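Local coordinates for protein endoglucanase (Clostridium thermocellum, PDB 2YIK) that probably hydrolyses internal beta-1,4-glucosidic bonds of cellulose, as a cellulosomal endoglucanase of glycoside hydrolase family 9, at residues Ala192-Ala196 / Leu458-Asn462; Phe303-Tyr308 / Gln358-Pro364; Gln366-Asp370 / Ile402-Tyr406. All blocks are in the same frame, centred on the assembly; numbering follows the deposited sequence.

Contact 1 of 3, residues Ala192-Ala196 / Leu458-Asn462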
loop_
_atom_site.group_PDB
_atom_site.type_symbol
_atom_site.label_atom_id
_atom_site.label_comp_id
_atom_site.label_asym_id
_atom_site.label_seq_id
_atom_site.Cartn_x
_atom_site.Cartn_y
_atom_site.Cartn_z
ATOM N N ALA A 192 -2.423 22.913 -6.602
ATOM C CA ALA A 192 -2.377 24.203 -7.295
ATOM C C ALA A 192 -0.964 24.530 -7.770
ATOM O O ALA A 192 -0.748 25.557 -8.421
ATOM C CB ALA A 192 -2.886 25.319 -6.376
ATOM N N PHE A 193 -0.006 23.659 -7.449
ATOM C CA PHE A 193 1.386 23.869 -7.846
ATOM C C PHE A 193 1.921 22.676 -8.609
ATOM O O PHE A 193 1.406 21.569 -8.479
ATOM C CB PHE A 193 2.285 24.091 -6.626
ATOM C CG PHE A 193 1.790 25.154 -5.690
ATOM C CD1 PHE A 193 0.794 24.871 -4.765
ATOM C CD2 PHE A 193 2.313 26.443 -5.743
ATOM C CE1 PHE A 193 0.318 25.856 -3.897
ATOM C CE2 PHE A 193 1.847 27.439 -4.881
ATOM C CZ PHE A 193 0.844 27.143 -3.955
ATOM N N TRP A 194 2.952 22.922 -9.410
ATOM C CA TRP A 194 3.598 21.882 -10.192
ATOM C C TRP A 194 5.078 22.214 -10.308
ATOM O O TRP A 194 5.470 23.074 -11.095
ATOM C CB TRP A 194 2.989 21.775 -11.597
ATOM C CG TRP A 194 3.501 20.581 -12.355
ATOM C CD1 TRP A 194 4.722 20.445 -12.958
ATOM C CD2 TRP A 194 2.836 19.321 -12.512
ATOM N NE1 TRP A 194 4.858 19.180 -13.475
ATOM C CE2 TRP A 194 3.717 18.470 -13.216
ATOM C CE3 TRP A 194 1.580 18.831 -12.124
ATOM C CZ2 TRP A 194 3.382 17.148 -13.536
ATOM C CZ3 TRP A 194 1.247 17.517 -12.443
ATOM C CH2 TRP A 194 2.147 16.693 -13.143
ATOM N N GLY A 195 5.892 21.530 -9.512
ATOM C CA GLY A 195 7.325 21.753 -9.539
ATOM C C GLY A 195 8.023 20.650 -8.776
ATOM O O GLY A 195 7.365 19.745 -8.253
ATOM N N ALA A 196 9.348 20.707 -8.709
ATOM C CA ALA A 196 10.100 19.684 -7.989
ATOM C C ALA A 196 9.766 19.782 -6.500
ATOM O O ALA A 196 9.653 20.881 -5.950
ATOM C CB ALA A 196 11.581 19.884 -8.212
ATOM N N LEU A 458 9.198 19.684 -15.336
ATOM C CA LEU A 458 8.492 20.788 -15.980
ATOM C C LEU A 458 7.803 21.673 -14.938
ATOM O O LEU A 458 7.784 21.343 -13.750
ATOM C CB LEU A 458 7.460 20.224 -16.961
ATOM C CG LEU A 458 8.031 19.162 -17.919
ATOM C CD1 LEU A 458 6.941 18.644 -18.828
ATOM C CD2 LEU A 458 9.166 19.753 -18.745
ATOM N N LYS A 459 7.248 22.798 -15.382
ATOM C CA LYS A 459 6.561 23.724 -14.479
ATOM C C LYS A 459 5.062 23.657 -14.723
ATOM O O LYS A 459 4.289 24.372 -14.086
ATOM C CB LYS A 459 7.011 25.175 -14.729
ATOM C CG LYS A 459 8.515 25.437 -14.692
ATOM C CD LYS A 459 8.809 26.903 -15.063
ATOM C CE LYS A 459 10.284 27.128 -15.418
ATOM N NZ LYS A 459 10.555 28.547 -15.857
ATOM N N ASP A 460 4.651 22.789 -15.639
ATOM C CA ASP A 460 3.238 22.683 -16.000
ATOM C C ASP A 460 2.981 21.302 -16.596
ATOM O O ASP A 460 3.724 20.862 -17.476
ATOM C CB ASP A 460 2.929 23.763 -17.048
ATOM C CG ASP A 460 1.445 23.957 -17.291
ATOM O OD1 ASP A 460 0.672 22.978 -17.198
ATOM O OD2 ASP A 460 1.052 25.102 -17.602
ATOM N N ALA A 461 1.936 20.622 -16.131
ATOM C CA ALA A 461 1.610 19.296 -16.655
ATOM C C ALA A 461 1.225 19.365 -18.136
ATOM O O ALA A 461 1.401 18.399 -18.882
ATOM C CB ALA A 461 0.463 18.679 -15.855
ATOM N N ASN A 462 0.700 20.513 -18.556
ATOM C CA ASN A 462 0.270 20.702 -19.943
ATOM C C ASN A 462 1.421 20.866 -20.921
ATOM O O ASN A 462 1.220 20.772 -22.133
ATOM C CB ASN A 462 -0.652 21.915 -20.042
ATOM C CG ASN A 462 -1.977 21.692 -19.353
ATOM O OD1 ASN A 462 -2.428 22.531 -18.571
ATOM N ND2 ASN A 462 -2.614 20.559 -19.639
#
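Van der Waals packing on one indole makes up most of this surface contact between two loops: a methyl over its face, and backbone around the rest. Trp194, with chi1 at -172° (t), points its CA-CB bond toward 458-462 and has 105 Å² covered by that segment, out of 223 Å² buried on both sides together. Ala461 CB lies over the face of the six-membered ring, 3.7 Å from its centroid and only 12° off the ring normal, which meets the criteria for a CH-pi contact; the closest atom pair of the two residues, Trp194 CZ3 to Ala461 CB, is also 3.7 Å.

The ring's remaining neighbours in 458-462 are largely backbone. Leu458 O sits near the ring plane, 3.3 Å from Trp194 CD1, while the peptide after Lys459 passes close by, with Asp460 N 3.6 Å from Trp194 CD1. The indole lies about 4 Å, side chain to side chain, from the predicted active-site residue His451, and the two rings meet edge-to-face; this is consistent with a position at the active-site end of the (alpha/alpha)6 barrel expected for family 9.

No hydrogen bond crosses between the segments. Trp194 O and Lys459 O approach to 3.5 Å, but both are acceptors. Polar order comes from nearby instead: Ser456 OG bonds both Trp194 NE1 and Leu458 N, and Phe193 O is bonded by Arg453 NE. Within the second loop, Asn462 N donates to Asp460 OD1 at 2.8 Å with an angle of 160°, an Asx turn that spans Ala461, the residue whose methyl meets the indole.

Contact 2 of 3, residues Phe303-Tyr308 / Gln358-Pro364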
loop_
_atom_site.group_PDB
_atom_site.type_symbol
_atom_site.label_atom_id
_atom_site.label_comp_id
_atom_site.label_asym_id
_atom_site.label_seq_id
_atom_site.Cartn_x
_atom_site.Cartn_y
_atom_site.Cartn_z
ATOM N N PHE A 303 -12.886 -12.275 13.561
ATOM C CA PHE A 303 -14.106 -13.033 13.328
ATOM C C PHE A 303 -15.365 -12.225 13.612
ATOM O O PHE A 303 -16.389 -12.437 12.976
ATOM C CB PHE A 303 -14.119 -14.317 14.169
ATOM C CG PHE A 303 -13.159 -15.381 13.684
ATOM C CD1 PHE A 303 -12.526 -15.268 12.446
ATOM C CD2 PHE A 303 -12.924 -16.521 14.449
ATOM C CE1 PHE A 303 -11.678 -16.274 11.971
ATOM C CE2 PHE A 303 -12.081 -17.534 13.986
ATOM C CZ PHE A 303 -11.455 -17.411 12.744
ATOM N N LYS A 304 -15.284 -11.294 14.557
ATOM C CA LYS A 304 -16.428 -10.458 14.914
ATOM C C LYS A 304 -16.896 -9.554 13.763
ATOM O O LYS A 304 -18.091 -9.322 13.598
ATOM C CB LYS A 304 -16.076 -9.591 16.133
ATOM C CG LYS A 304 -17.232 -8.763 16.711
ATOM C CD LYS A 304 -16.828 -8.046 18.020
ATOM C CE LYS A 304 -16.312 -9.037 19.074
ATOM N NZ LYS A 304 -15.900 -8.399 20.384
ATOM N N TYR A 305 -15.964 -9.064 12.954
ATOM C CA TYR A 305 -16.330 -8.158 11.874
ATOM C C TYR A 305 -16.101 -8.657 10.450
ATOM O O TYR A 305 -16.530 -8.008 9.501
ATOM C CB TYR A 305 -15.604 -6.824 12.069
ATOM C CG TYR A 305 -15.913 -6.149 13.390
ATOM C CD1 TYR A 305 -17.126 -5.485 13.594
ATOM C CD2 TYR A 305 -14.998 -6.188 14.443
ATOM C CE1 TYR A 305 -17.419 -4.872 14.817
ATOM C CE2 TYR A 305 -15.276 -5.580 15.669
ATOM C CZ TYR A 305 -16.487 -4.924 15.850
ATOM O OH TYR A 305 -16.763 -4.320 17.057
ATOM N N TYR A 306 -15.446 -9.803 10.300
ATOM C CA TYR A 306 -15.168 -10.360 8.981
ATOM C C TYR A 306 -16.415 -10.641 8.139
ATOM O O TYR A 306 -17.289 -11.415 8.535
ATOM C CB TYR A 306 -14.339 -11.644 9.115
ATOM C CG TYR A 306 -13.996 -12.326 7.796
ATOM C CD1 TYR A 306 -13.520 -11.589 6.707
ATOM C CD2 TYR A 306 -14.108 -13.712 7.652
ATOM C CE1 TYR A 306 -13.163 -12.218 5.505
ATOM C CE2 TYR A 306 -13.752 -14.354 6.453
ATOM C CZ TYR A 306 -13.282 -13.597 5.383
ATOM O OH TYR A 306 -12.949 -14.205 4.185
ATOM N N ASP A 307 -16.485 -10.001 6.975
ATOM C CA ASP A 307 -17.600 -10.171 6.043
ATOM C C ASP A 307 -17.168 -11.252 5.050
ATOM O O ASP A 307 -16.468 -10.977 4.077
ATOM C CB ASP A 307 -17.876 -8.844 5.313
ATOM C CG ASP A 307 -19.091 -8.914 4.383
ATOM O OD1 ASP A 307 -19.642 -10.021 4.188
ATOM O OD2 ASP A 307 -19.486 -7.856 3.842
ATOM N N TYR A 308 -17.580 -12.485 5.321
ATOM C CA TYR A 308 -17.238 -13.637 4.487
ATOM C C TYR A 308 -17.730 -13.474 3.054
ATOM O O TYR A 308 -17.199 -14.091 2.136
ATOM C CB TYR A 308 -17.852 -14.898 5.105
ATOM C CG TYR A 308 -17.492 -16.211 4.444
ATOM C CD1 TYR A 308 -16.252 -16.813 4.661
ATOM C CD2 TYR A 308 -18.416 -16.879 3.637
ATOM C CE1 TYR A 308 -15.946 -18.051 4.098
ATOM C CE2 TYR A 308 -18.120 -18.109 3.069
ATOM C CZ TYR A 308 -16.885 -18.690 3.306
ATOM O OH TYR A 308 -16.593 -19.920 2.767
ATOM N N GLN A 358 -21.761 -23.541 5.403
ATOM C CA GLN A 358 -20.430 -23.954 4.970
ATOM C C GLN A 358 -19.452 -22.782 4.954
ATOM O O GLN A 358 -19.725 -21.730 4.371
ATOM C CB GLN A 358 -20.459 -24.589 3.579
ATOM C CG GLN A 358 -19.202 -25.422 3.294
ATOM C CD GLN A 358 -18.769 -25.372 1.836
ATOM O OE1 GLN A 358 -18.082 -24.428 1.400
ATOM N NE2 GLN A 358 -19.178 -26.382 1.063
ATOM N N ILE A 359 -18.324 -22.975 5.624
ATOM C CA ILE A 359 -17.276 -21.971 5.704
ATOM C C ILE A 359 -15.942 -22.622 5.374
ATOM O O ILE A 359 -15.540 -23.596 6.020
ATOM C CB ILE A 359 -17.153 -21.348 7.127
ATOM C CG1 ILE A 359 -18.344 -20.435 7.418
ATOM C CG2 ILE A 359 -15.870 -20.545 7.241
ATOM C CD1 ILE A 359 -19.624 -21.195 7.545
ATOM N N ASP A 360 -15.284 -22.095 4.349
ATOM C CA ASP A 360 -13.969 -22.554 3.927
ATOM C C ASP A 360 -13.242 -21.243 3.692
ATOM O O ASP A 360 -13.559 -20.500 2.761
ATOM C CB ASP A 360 -14.052 -23.385 2.638
ATOM C CG ASP A 360 -12.675 -23.791 2.103
ATOM O OD1 ASP A 360 -11.676 -23.082 2.354
ATOM O OD2 ASP A 360 -12.589 -24.822 1.403
ATOM N N PHE A 361 -12.275 -20.953 4.552
ATOM C CA PHE A 361 -11.549 -19.698 4.466
ATOM C C PHE A 361 -10.960 -19.326 3.104
ATOM O O PHE A 361 -10.886 -18.147 2.782
ATOM C CB PHE A 361 -10.506 -19.633 5.592
ATOM C CG PHE A 361 -11.123 -19.432 6.961
ATOM C CD1 PHE A 361 -11.770 -18.239 7.276
ATOM C CD2 PHE A 361 -11.116 -20.457 7.910
ATOM C CE1 PHE A 361 -12.405 -18.068 8.510
ATOM C CE2 PHE A 361 -11.750 -20.295 9.151
ATOM C CZ PHE A 361 -12.395 -19.097 9.447
ATOM N N TRP A 362 -10.569 -20.308 2.296
ATOM C CA TRP A 362 -10.035 -20.005 0.963
ATOM C C TRP A 362 -11.129 -19.835 -0.102
ATOM O O TRP A 362 -10.877 -19.266 -1.167
ATOM C CB TRP A 362 -9.077 -21.103 0.487
ATOM C CG TRP A 362 -7.669 -20.973 0.985
ATOM C CD1 TRP A 362 -6.986 -21.882 1.740
ATOM C CD2 TRP A 362 -6.759 -19.886 0.747
ATOM N NE1 TRP A 362 -5.712 -21.431 1.988
ATOM C CE2 TRP A 362 -5.544 -20.204 1.392
ATOM C CE3 TRP A 362 -6.854 -18.665 0.058
ATOM C CZ2 TRP A 362 -4.428 -19.363 1.366
ATOM C CZ3 TRP A 362 -5.741 -17.818 0.030
ATOM C CH2 TRP A 362 -4.546 -18.175 0.684
ATOM N N LYS A 363 -12.336 -20.323 0.180
ATOM C CA LYS A 363 -13.434 -20.256 -0.783
ATOM C C LYS A 363 -13.761 -18.849 -1.285
ATOM O O LYS A 363 -13.965 -18.652 -2.483
ATOM C CB LYS A 363 -14.690 -20.932 -0.205
ATOM C CG LYS A 363 -15.854 -21.059 -1.178
ATOM C CD LYS A 363 -15.419 -21.695 -2.491
ATOM C CE LYS A 363 -16.611 -22.022 -3.392
ATOM N NZ LYS A 363 -16.143 -22.715 -4.628
ATOM N N PRO A 364 -13.809 -17.848 -0.390
ATOM C CA PRO A 364 -14.122 -16.509 -0.901
ATOM C C PRO A 364 -13.111 -16.011 -1.936
ATOM O O PRO A 364 -13.467 -15.279 -2.864
ATOM C CB PRO A 364 -14.126 -15.653 0.361
ATOM C CG PRO A 364 -14.602 -16.616 1.407
ATOM C CD PRO A 364 -13.793 -17.853 1.083
HETATM O O HOH W 1 -10.965 -16.130 4.470
HETATM O O HOH W 2 -18.515 -21.051 1.517
#
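Tyr308 is the principal bump here, with 130 Å² of its surface covered by 358-364. Its ring enters a hollow bordered by Ile359 and Pro364: Pro364 CG lies over one face, 3.7 Å from the ring centroid and 25° off the normal (CH-pi), and Ile359 CG2 is 4.0 Å from Tyr308 CE1. At the bottom of the hollow Asp360 N donates to Tyr308 OH, 3.0 Å with a nearly straight angle of 177°. A water is hydrogen-bonded to Tyr308 OH at 2.6 Å and donates to Gln358 O at 3.2 Å.

The second bump points the other way. Phe361 reaches back to Phe303 and Tyr306, its CZ 3.8 Å from Phe303 CZ; the two phenylalanine planes differ by 7°, but with centroids 5.8 Å apart the rings barely overlap.

Both segments bend at helix ends of the all-helical family 9 barrel. Tyr306 is the first residue to leave helical geometry after helix 296-305, and a type I turn from Asp360 to Lys363 leads into helix 363-373, Asp360 OD1 capping Trp362 N at 3.0 Å. Tyr306 OH packs 4.0 Å from Pro364 CG and donates at 2.8 Å to a water that in turn donates to Phe361 O at 2.6 Å. Beyond the pair, Phe361 packs on Asn333 and Glu344, two residues of a calcium site, its side chain about 5 Å from the ion.

Contact 3 of 3, residues Gln366-Asp370 / Ile402-Tyr406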
loop_
_atom_site.group_PDB
_atom_site.type_symbol
_atom_site.label_atom_id
_atom_site.label_comp_id
_atom_site.label_asym_id
_atom_site.label_seq_id
_atom_site.Cartn_x
_atom_site.Cartn_y
_atom_site.Cartn_z
ATOM N N GLN A 366 -11.288 -18.104 -3.827
ATOM C CA GLN A 366 -11.378 -18.968 -4.994
ATOM C C GLN A 366 -12.477 -18.382 -5.884
ATOM O O GLN A 366 -12.370 -18.391 -7.112
ATOM C CB GLN A 366 -11.724 -20.407 -4.596
ATOM C CG GLN A 366 -11.768 -21.359 -5.787
ATOM C CD GLN A 366 -12.220 -22.766 -5.423
ATOM O OE1 GLN A 366 -12.480 -23.589 -6.301
ATOM N NE2 GLN A 366 -12.315 -23.047 -4.131
ATOM N N ASP A 367 -13.530 -17.867 -5.252
ATOM C CA ASP A 367 -14.638 -17.248 -5.978
ATOM C C ASP A 367 -14.180 -15.957 -6.654
ATOM O O ASP A 367 -14.567 -15.663 -7.783
ATOM C CB ASP A 367 -15.795 -16.925 -5.030
ATOM C CG ASP A 367 -16.558 -18.159 -4.596
ATOM O OD1 ASP A 367 -16.231 -19.264 -5.076
ATOM O OD2 ASP A 367 -17.490 -18.024 -3.778
ATOM N N LEU A 368 -13.368 -15.181 -5.945
ATOM C CA LEU A 368 -12.850 -13.926 -6.472
ATOM C C LEU A 368 -11.994 -14.208 -7.703
ATOM O O LEU A 368 -12.130 -13.557 -8.740
ATOM C CB LEU A 368 -11.994 -13.227 -5.417
ATOM C CG LEU A 368 -11.211 -11.995 -5.869
ATOM C CD1 LEU A 368 -12.182 -10.867 -6.225
ATOM C CD2 LEU A 368 -10.251 -11.574 -4.752
ATOM N N LEU A 369 -11.112 -15.193 -7.572
ATOM C CA LEU A 369 -10.220 -15.567 -8.656
ATOM C C LEU A 369 -10.927 -16.194 -9.855
ATOM O O LEU A 369 -10.519 -15.971 -10.992
ATOM C CB LEU A 369 -9.117 -16.492 -8.127
ATOM C CG LEU A 369 -8.106 -15.782 -7.218
ATOM C CD1 LEU A 369 -7.132 -16.795 -6.634
ATOM C CD2 LEU A 369 -7.354 -14.717 -8.013
ATOM N N ASP A 370 -11.971 -16.981 -9.611
ATOM C CA ASP A 370 -12.714 -17.579 -10.722
ATOM C C ASP A 370 -13.367 -16.441 -11.493
ATOM O O ASP A 370 -13.481 -16.482 -12.716
ATOM C CB ASP A 370 -13.818 -18.520 -10.230
ATOM C CG ASP A 370 -13.283 -19.857 -9.747
ATOM O OD1 ASP A 370 -12.167 -20.247 -10.158
ATOM O OD2 ASP A 370 -13.991 -20.525 -8.965
ATOM N N ILE A 402 -3.135 -11.728 -5.650
ATOM C CA ILE A 402 -3.989 -12.704 -4.971
ATOM C C ILE A 402 -3.901 -14.052 -5.674
ATOM O O ILE A 402 -3.862 -15.093 -5.028
ATOM C CB ILE A 402 -5.476 -12.258 -4.935
ATOM C CG1 ILE A 402 -5.606 -10.945 -4.157
ATOM C CG2 ILE A 402 -6.344 -13.364 -4.324
ATOM C CD1 ILE A 402 -5.241 -11.061 -2.717
ATOM N N ALA A 403 -3.865 -14.030 -7.001
ATOM C CA ALA A 403 -3.778 -15.267 -7.770
ATOM C C ALA A 403 -2.500 -16.046 -7.435
ATOM O O ALA A 403 -2.533 -17.263 -7.253
ATOM C CB ALA A 403 -3.817 -14.954 -9.260
ATOM N N LEU A 404 -1.381 -15.330 -7.358
ATOM C CA LEU A 404 -0.086 -15.935 -7.067
ATOM C C LEU A 404 0.031 -16.402 -5.612
ATOM O O LEU A 404 0.681 -17.404 -5.328
ATOM C CB LEU A 404 1.020 -14.941 -7.425
ATOM C CG LEU A 404 0.978 -14.610 -8.929
ATOM C CD1 LEU A 404 1.624 -13.266 -9.208
ATOM C CD2 LEU A 404 1.663 -15.730 -9.700
ATOM N N VAL A 405 -0.610 -15.680 -4.698
ATOM C CA VAL A 405 -0.595 -16.058 -3.290
ATOM C C VAL A 405 -1.426 -17.340 -3.100
ATOM O O VAL A 405 -1.054 -18.233 -2.334
ATOM C CB VAL A 405 -1.166 -14.917 -2.402
ATOM C CG1 VAL A 405 -1.520 -15.448 -1.013
ATOM C CG2 VAL A 405 -0.140 -13.796 -2.290
ATOM N N TYR A 406 -2.546 -17.434 -3.812
ATOM C CA TYR A 406 -3.404 -18.613 -3.713
ATOM C C TYR A 406 -2.646 -19.855 -4.182
ATOM O O TYR A 406 -2.675 -20.897 -3.518
ATOM C CB TYR A 406 -4.665 -18.449 -4.567
ATOM C CG TYR A 406 -5.632 -19.609 -4.455
ATOM C CD1 TYR A 406 -5.475 -20.755 -5.234
ATOM C CD2 TYR A 406 -6.699 -19.566 -3.560
ATOM C CE1 TYR A 406 -6.354 -21.827 -5.124
ATOM C CE2 TYR A 406 -7.587 -20.628 -3.444
ATOM C CZ TYR A 406 -7.411 -21.755 -4.229
ATOM O OH TYR A 406 -8.303 -22.801 -4.142
#
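Gln366 opens the interface from its border, its CA-CB bond directed sideways. The extended side chain (chi1 and chi2 both t) runs alongside the Tyr406 ring, and Gln366 NE2 comes to 4.0 Å from Tyr406 OH, so the evidence is for packing. Two positions on, Leu368 faces the other helix but only grazes it, Leu368 CD2 standing 4.3 Å from Ile402 CG2. Its side chain also touches Ser323 of helix 322-336.

Leu369 makes the largest contribution from 366-370, with 84 Å² of the 267 Å² buried between the segments. Leu369 CD2 lies 3.6 Å from Ala403 CA, 3.8 Å from Ala403 CB and 4.1 Å from Ile402 CG2; Leu369 CD1 is 3.6 Å from Tyr406 CB and also lies near Ala403 CA, at 3.9 Å. The nearest CA pair, Leu369 and Ala403 at 6.5 Å, falls at the small Ala403 side chain. Tyr417 of helix 416-428 packs against Leu369 and Ala403 and meets the Tyr406 ring edge-to-face.

The short axes approach to 10.5 Å with 129° between their N-to-C directions, hence running in broadly opposed senses at a steep crossing. No hydrogen bond links the segments, and the contacts are chiefly apolar and largely buried. Such packing is consistent with the (alpha/alpha)6 barrel of family 9 glycoside hydrolases, in which successive helices run in opposing directions.

How the contacts relate
Contacts 2 and 3 are neighbours, their centres 15 Å apart, and both use helix 363-373: contact 2 at its start, contact 3 further along. They also touch directly, Trp362 CE3 lying 3.7 Å from Tyr406 CD2. In sequence contact 2 closes before contact 3 opens, and both fall between the two segments of contact 1, which joins residues 262 positions apart. Contact 1 lies across the chain's centre from them, its centre 47 Å from that of contact 2 and 40 Å from that of contact 3. All six segments belong to the family 9 region; the helix packing and helix-end contacts lie on one side, the loops beside the predicted active-site His451 on the other.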